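Long-range contact in BIS(5'-nucleosyl)-tetraphosphatase (Diadenosine tetraphosphatase), putative (Plasmodium falciparum, PDB 5CFJ), which probably hydrolyses diadenosine tetraphosphate asymmetrically, as a nucleotide-binding member of the Nudix hydrolase family: residues 28-38 / 114-125. Residues are numbered along the deposited sequence; the frame is centred on the assembly and turned at random.
With SO4 (sulfate ion), chain C.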
loop_
_atom_site.group_PDB
_atom_site.type_symbol
_atom_site.label_atom_id
_atom_site.label_comp_id
_atom_site.label_asym_id
_atom_site.label_seq_id
_atom_site.Cartn_x
_atom_site.Cartn_y
_atom_site.Cartn_z
ATOM N N ASN A 28 8.616 12.406 8.491
ATOM C CA ASN A 28 8.406 12.265 7.066
ATOM C C ASN A 28 9.578 11.338 6.816
ATOM O O ASN A 28 10.212 11.287 5.753
ATOM C CB ASN A 28 8.334 13.647 6.358
ATOM C CG ASN A 28 9.656 14.298 5.938
ATOM O OD1 ASN A 28 10.731 14.029 6.427
ATOM N ND2 ASN A 28 9.479 15.381 5.151
ATOM N N LYS A 29 9.804 10.576 7.899
ATOM C CA LYS A 29 10.955 9.698 8.137
ATOM C C LYS A 29 10.700 8.287 7.628
ATOM O O LYS A 29 11.514 7.385 7.842
ATOM C CB LYS A 29 11.280 9.633 9.643
ATOM C CG LYS A 29 11.407 10.987 10.310
ATOM N N PHE A 30 9.574 8.092 6.959
ATOM C CA PHE A 30 9.217 6.761 6.500
ATOM C C PHE A 30 9.035 6.744 5.004
ATOM O O PHE A 30 8.796 7.773 4.386
ATOM C CB PHE A 30 7.944 6.288 7.193
ATOM C CG PHE A 30 8.104 6.139 8.664
ATOM C CD1 PHE A 30 8.508 4.937 9.207
ATOM C CD2 PHE A 30 7.904 7.219 9.504
ATOM C CE1 PHE A 30 8.683 4.812 10.577
ATOM C CE2 PHE A 30 8.079 7.099 10.865
ATOM C CZ PHE A 30 8.471 5.895 11.399
ATOM N N GLU A 31 9.162 5.560 4.427
ATOM C CA GLU A 31 8.850 5.342 3.027
ATOM C C GLU A 31 7.795 4.256 2.934
ATOM O O GLU A 31 7.698 3.411 3.818
ATOM C CB GLU A 31 10.095 4.927 2.235
ATOM C CG GLU A 31 11.137 6.011 2.106
ATOM C CD GLU A 31 12.482 5.494 1.617
ATOM O OE1 GLU A 31 12.842 4.324 1.896
ATOM O OE2 GLU A 31 13.202 6.272 0.957
ATOM N N PHE A 32 7.051 4.257 1.837
ATOM C CA PHE A 32 5.938 3.358 1.627
ATOM C C PHE A 32 6.118 2.647 0.300
ATOM O O PHE A 32 6.470 3.281 -0.702
ATOM C CB PHE A 32 4.618 4.131 1.635
ATOM C CG PHE A 32 4.364 4.871 2.914
ATOM C CD1 PHE A 32 4.837 6.165 3.095
ATOM C CD2 PHE A 32 3.662 4.264 3.945
ATOM C CE1 PHE A 32 4.617 6.836 4.285
ATOM C CE2 PHE A 32 3.424 4.931 5.127
ATOM C CZ PHE A 32 3.900 6.220 5.299
ATOM N N LEU A 33 5.845 1.348 0.271
ATOM C CA LEU A 33 6.047 0.582 -0.952
ATOM C C LEU A 33 4.892 0.781 -1.919
ATOM O O LEU A 33 3.762 0.388 -1.640
ATOM C CB LEU A 33 6.220 -0.905 -0.638
ATOM C CG LEU A 33 6.423 -1.827 -1.842
ATOM C CD1 LEU A 33 7.681 -1.434 -2.611
ATOM C CD2 LEU A 33 6.500 -3.289 -1.398
ATOM N N PHE A 34 5.193 1.384 -3.064
ATOM C CA PHE A 34 4.203 1.609 -4.109
ATOM C C PHE A 34 4.563 0.818 -5.357
ATOM O O PHE A 34 5.733 0.694 -5.711
ATOM C CB PHE A 34 4.059 3.107 -4.413
ATOM C CG PHE A 34 3.058 3.789 -3.538
ATOM C CD1 PHE A 34 1.899 4.304 -4.083
ATOM C CD2 PHE A 34 3.242 3.872 -2.162
ATOM C CE1 PHE A 34 0.947 4.903 -3.290
ATOM C CE2 PHE A 34 2.293 4.475 -1.366
ATOM C CZ PHE A 34 1.139 4.989 -1.928
ATOM N N LEU A 35 3.530 0.279 -5.994
ATOM C CA LEU A 35 3.675 -0.611 -7.135
ATOM C C LEU A 35 3.019 0.022 -8.355
ATOM O O LEU A 35 1.898 0.541 -8.259
ATOM C CB LEU A 35 3.028 -1.962 -6.837
ATOM C CG LEU A 35 3.367 -2.600 -5.492
ATOM C CD1 LEU A 35 2.604 -3.910 -5.344
ATOM C CD2 LEU A 35 4.852 -2.852 -5.352
ATOM N N LYS A 36 3.713 -0.017 -9.489
ATOM C CA LYS A 36 3.206 0.586 -10.714
ATOM C C LYS A 36 2.423 -0.430 -11.533
ATOM O O LYS A 36 2.977 -1.420 -12.010
ATOM C CB LYS A 36 4.349 1.164 -11.547
ATOM C CG LYS A 36 3.848 1.932 -12.754
ATOM C CD LYS A 36 4.976 2.448 -13.622
ATOM C CE LYS A 36 4.433 3.215 -14.814
ATOM N NZ LYS A 36 5.524 3.912 -15.539
ATOM N N ALA A 37 1.132 -0.177 -11.700
ATOM C CA ALA A 37 0.262 -1.106 -12.411
ATOM C C ALA A 37 0.705 -1.321 -13.855
ATOM O O ALA A 37 1.071 -0.367 -14.548
ATOM C CB ALA A 37 -1.162 -0.603 -12.374
ATOM N N SER A 38 0.656 -2.574 -14.303
ATOM C CA SER A 38 1.016 -2.940 -15.674
ATOM C C SER A 38 -0.056 -2.554 -16.676
ATOM O O SER A 38 0.232 -2.313 -17.848
ATOM C CB SER A 38 1.265 -4.446 -15.788
ATOM O OG SER A 38 2.364 -4.855 -15.004
ATOM N N ASP A 114 2.799 -10.242 -12.578
ATOM C CA ASP A 114 2.479 -9.622 -13.863
ATOM C C ASP A 114 1.594 -8.380 -13.714
ATOM O O ASP A 114 1.435 -7.612 -14.663
ATOM C CB ASP A 114 1.820 -10.631 -14.817
ATOM C CG ASP A 114 0.591 -11.309 -14.226
ATOM O OD1 ASP A 114 0.106 -10.887 -13.159
ATOM O OD2 ASP A 114 0.101 -12.280 -14.849
ATOM N N GLU A 115 1.043 -8.174 -12.521
ATOM C CA GLU A 115 0.166 -7.038 -12.267
ATOM C C GLU A 115 0.907 -5.700 -12.247
ATOM O O GLU A 115 0.293 -4.641 -12.412
ATOM C CB GLU A 115 -0.573 -7.243 -10.944
ATOM C CG GLU A 115 -1.728 -6.292 -10.704
ATOM C CD GLU A 115 -2.739 -6.863 -9.733
ATOM O OE1 GLU A 115 -2.449 -7.916 -9.130
ATOM O OE2 GLU A 115 -3.817 -6.255 -9.565
ATOM N N HIS A 116 2.220 -5.744 -12.032
ATOM C CA HIS A 116 3.004 -4.521 -11.904
ATOM C C HIS A 116 4.313 -4.574 -12.671
ATOM O O HIS A 116 4.901 -5.635 -12.831
ATOM C CB HIS A 116 3.289 -4.238 -10.434
ATOM C CG HIS A 116 2.053 -4.076 -9.613
ATOM N ND1 HIS A 116 1.529 -5.099 -8.849
ATOM C CD2 HIS A 116 1.216 -3.024 -9.458
ATOM C CE1 HIS A 116 0.435 -4.675 -8.246
ATOM N NE2 HIS A 116 0.220 -3.419 -8.603
ATOM N N THR A 117 4.781 -3.411 -13.115
ATOM C CA THR A 117 6.008 -3.345 -13.901
ATOM C C THR A 117 7.176 -2.753 -13.122
ATOM O O THR A 117 8.323 -2.883 -13.536
ATOM C CB THR A 117 5.817 -2.508 -15.172
ATOM O OG1 THR A 117 5.397 -1.189 -14.808
ATOM C CG2 THR A 117 4.773 -3.139 -16.077
ATOM N N ASP A 118 6.888 -2.104 -12.000
ATOM C CA ASP A 118 7.916 -1.407 -11.241
ATOM C C ASP A 118 7.445 -1.213 -9.808
ATOM O O ASP A 118 6.260 -1.359 -9.518
ATOM C CB ASP A 118 8.224 -0.057 -11.894
ATOM C CG ASP A 118 9.582 0.501 -11.506
ATOM O OD1 ASP A 118 10.376 -0.201 -10.842
ATOM O OD2 ASP A 118 9.860 1.661 -11.882
ATOM N N TYR A 119 8.373 -0.897 -8.910
ATOM C CA TYR A 119 8.020 -0.535 -7.542
ATOM C C TYR A 119 8.966 0.543 -7.078
ATOM O O TYR A 119 10.084 0.655 -7.577
ATOM C CB TYR A 119 8.096 -1.734 -6.595
ATOM C CG TYR A 119 9.499 -2.257 -6.372
ATOM C CD1 TYR A 119 10.305 -1.754 -5.350
ATOM C CD2 TYR A 119 10.020 -3.250 -7.189
ATOM C CE1 TYR A 119 11.597 -2.238 -5.160
ATOM C CE2 TYR A 119 11.300 -3.736 -7.008
ATOM C CZ TYR A 119 12.086 -3.226 -6.000
ATOM O OH TYR A 119 13.359 -3.726 -5.826
ATOM N N LYS A 120 8.516 1.322 -6.110
ATOM C CA LYS A 120 9.320 2.379 -5.518
ATOM C C LYS A 120 8.924 2.541 -4.068
ATOM O O LYS A 120 7.738 2.527 -3.753
ATOM C CB LYS A 120 9.116 3.716 -6.242
ATOM C CG LYS A 120 9.746 3.814 -7.614
ATOM C CD LYS A 120 11.252 3.640 -7.549
ATOM C CE LYS A 120 11.837 3.628 -8.944
ATOM N NZ LYS A 120 11.017 2.763 -9.831
ATOM N N TRP A 121 9.912 2.714 -3.202
ATOM C CA TRP A 121 9.665 3.087 -1.825
ATOM C C TRP A 121 9.618 4.606 -1.812
ATOM O O TRP A 121 10.646 5.254 -2.015
ATOM C CB TRP A 121 10.764 2.568 -0.924
ATOM C CG TRP A 121 10.710 1.098 -0.678
ATOM C CD1 TRP A 121 11.397 0.116 -1.342
ATOM C CD2 TRP A 121 9.953 0.443 0.340
ATOM N NE1 TRP A 121 11.099 -1.113 -0.804
ATOM C CE2 TRP A 121 10.222 -0.943 0.233
ATOM C CE3 TRP A 121 9.079 0.892 1.339
ATOM C CZ2 TRP A 121 9.648 -1.882 1.091
ATOM C CZ3 TRP A 121 8.508 -0.042 2.186
ATOM C CH2 TRP A 121 8.799 -1.415 2.059
ATOM N N ILE A 122 8.439 5.185 -1.613
ATOM C CA ILE A 122 8.281 6.637 -1.709
ATOM C C ILE A 122 7.919 7.285 -0.375
ATOM O O ILE A 122 7.235 6.705 0.471
ATOM C CB ILE A 122 7.216 7.021 -2.772
ATOM C CG1 ILE A 122 5.815 6.554 -2.363
ATOM C CG2 ILE A 122 7.620 6.479 -4.148
ATOM C CD1 ILE A 122 4.712 7.128 -3.233
ATOM N N GLY A 123 8.407 8.500 -0.183
ATOM C CA GLY A 123 8.003 9.281 0.963
ATOM C C GLY A 123 6.690 9.980 0.678
ATOM O O GLY A 123 6.292 10.156 -0.486
ATOM N N SER A 124 6.012 10.392 1.741
ATOM C CA SER A 124 4.757 11.113 1.599
ATOM C C SER A 124 4.911 12.358 0.716
ATOM O O SER A 124 4.001 12.707 -0.032
ATOM C CB SER A 124 4.220 11.501 2.976
ATOM O OG SER A 124 5.143 12.322 3.670
ATOM N N HIS A 125 6.067 13.012 0.785
ATOM C CA HIS A 125 6.300 14.227 0.001
ATOM C C HIS A 125 6.383 13.984 -1.500
ATOM O O HIS A 125 6.364 14.931 -2.282
ATOM C CB HIS A 125 7.579 14.931 0.463
ATOM C CG HIS A 125 7.457 15.591 1.801
ATOM N ND1 HIS A 125 8.060 16.795 2.091
ATOM C CD2 HIS A 125 6.806 15.214 2.928
ATOM C CE1 HIS A 125 7.780 17.136 3.338
ATOM N NE2 HIS A 125 7.023 16.192 3.868
HETATM S S SO4 C . 5.648 7.071 -14.007
HETATM O O1 SO4 C . 6.768 6.136 -14.090
HETATM O O2 SO4 C . 4.395 6.368 -14.258
HETATM O O3 SO4 C . 5.599 7.664 -12.674
HETATM O O4 SO4 C . 5.817 8.119 -15.009
HETATM O O HOH W 1 -0.796 -0.609 -8.390
HETATM O O HOH W 2 8.264 2.761 -13.776
#
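Leu33 CB lies over one face of the Trp121 indole, 3.7 Å from the centroid of its six-membered ring, in a CH-pi contact almost on the ring normal, while Glu31 O lies at the edge of the indole; Arg15 adds a cation-pi interaction to Trp121 and a salt bridge to Glu31. Ile122 CD1 lies over one face of the Phe34 ring, 3.8 Å from its centroid. It gets there because CG1 stands between the backbone N and the carbonyl carbon (chi1 66°) and the chain then runs out extended. The His116 imidazole is sandwiched: Leu35 CB covers one face, 3.5 Å from the ring centroid, and Glu115 CG the other, while a water in the ring plane joins His116 NE2 to Leu35 O.

These contacts flank an antiparallel strand pair, 30-37 with 118-122, within the mixed sheet of the Nudix fold. Leu33, Leu35, Tyr119 and Trp121 share one face, where helix 57-69 touches both leucines; on the other, helix 134-147 packs against Phe32. Phe32 and Ile122 exchange two backbone hydrogen bonds, as do Phe34 and Lys120. At Thr117, where the chain turns a corner, Lys36 is shared by two residues: its N donates to Asp118 O and its O accepts from Thr117 N; Ser38 N then donates to Glu115 O. Fully extended, Lys36 reaches a sulfate ion, probably from the crystallisation liquor, with NZ, bonding O1 at 2.9 Å and O2 at 3.0 Å; Trp44 is hydrogen-bonded to the same ion.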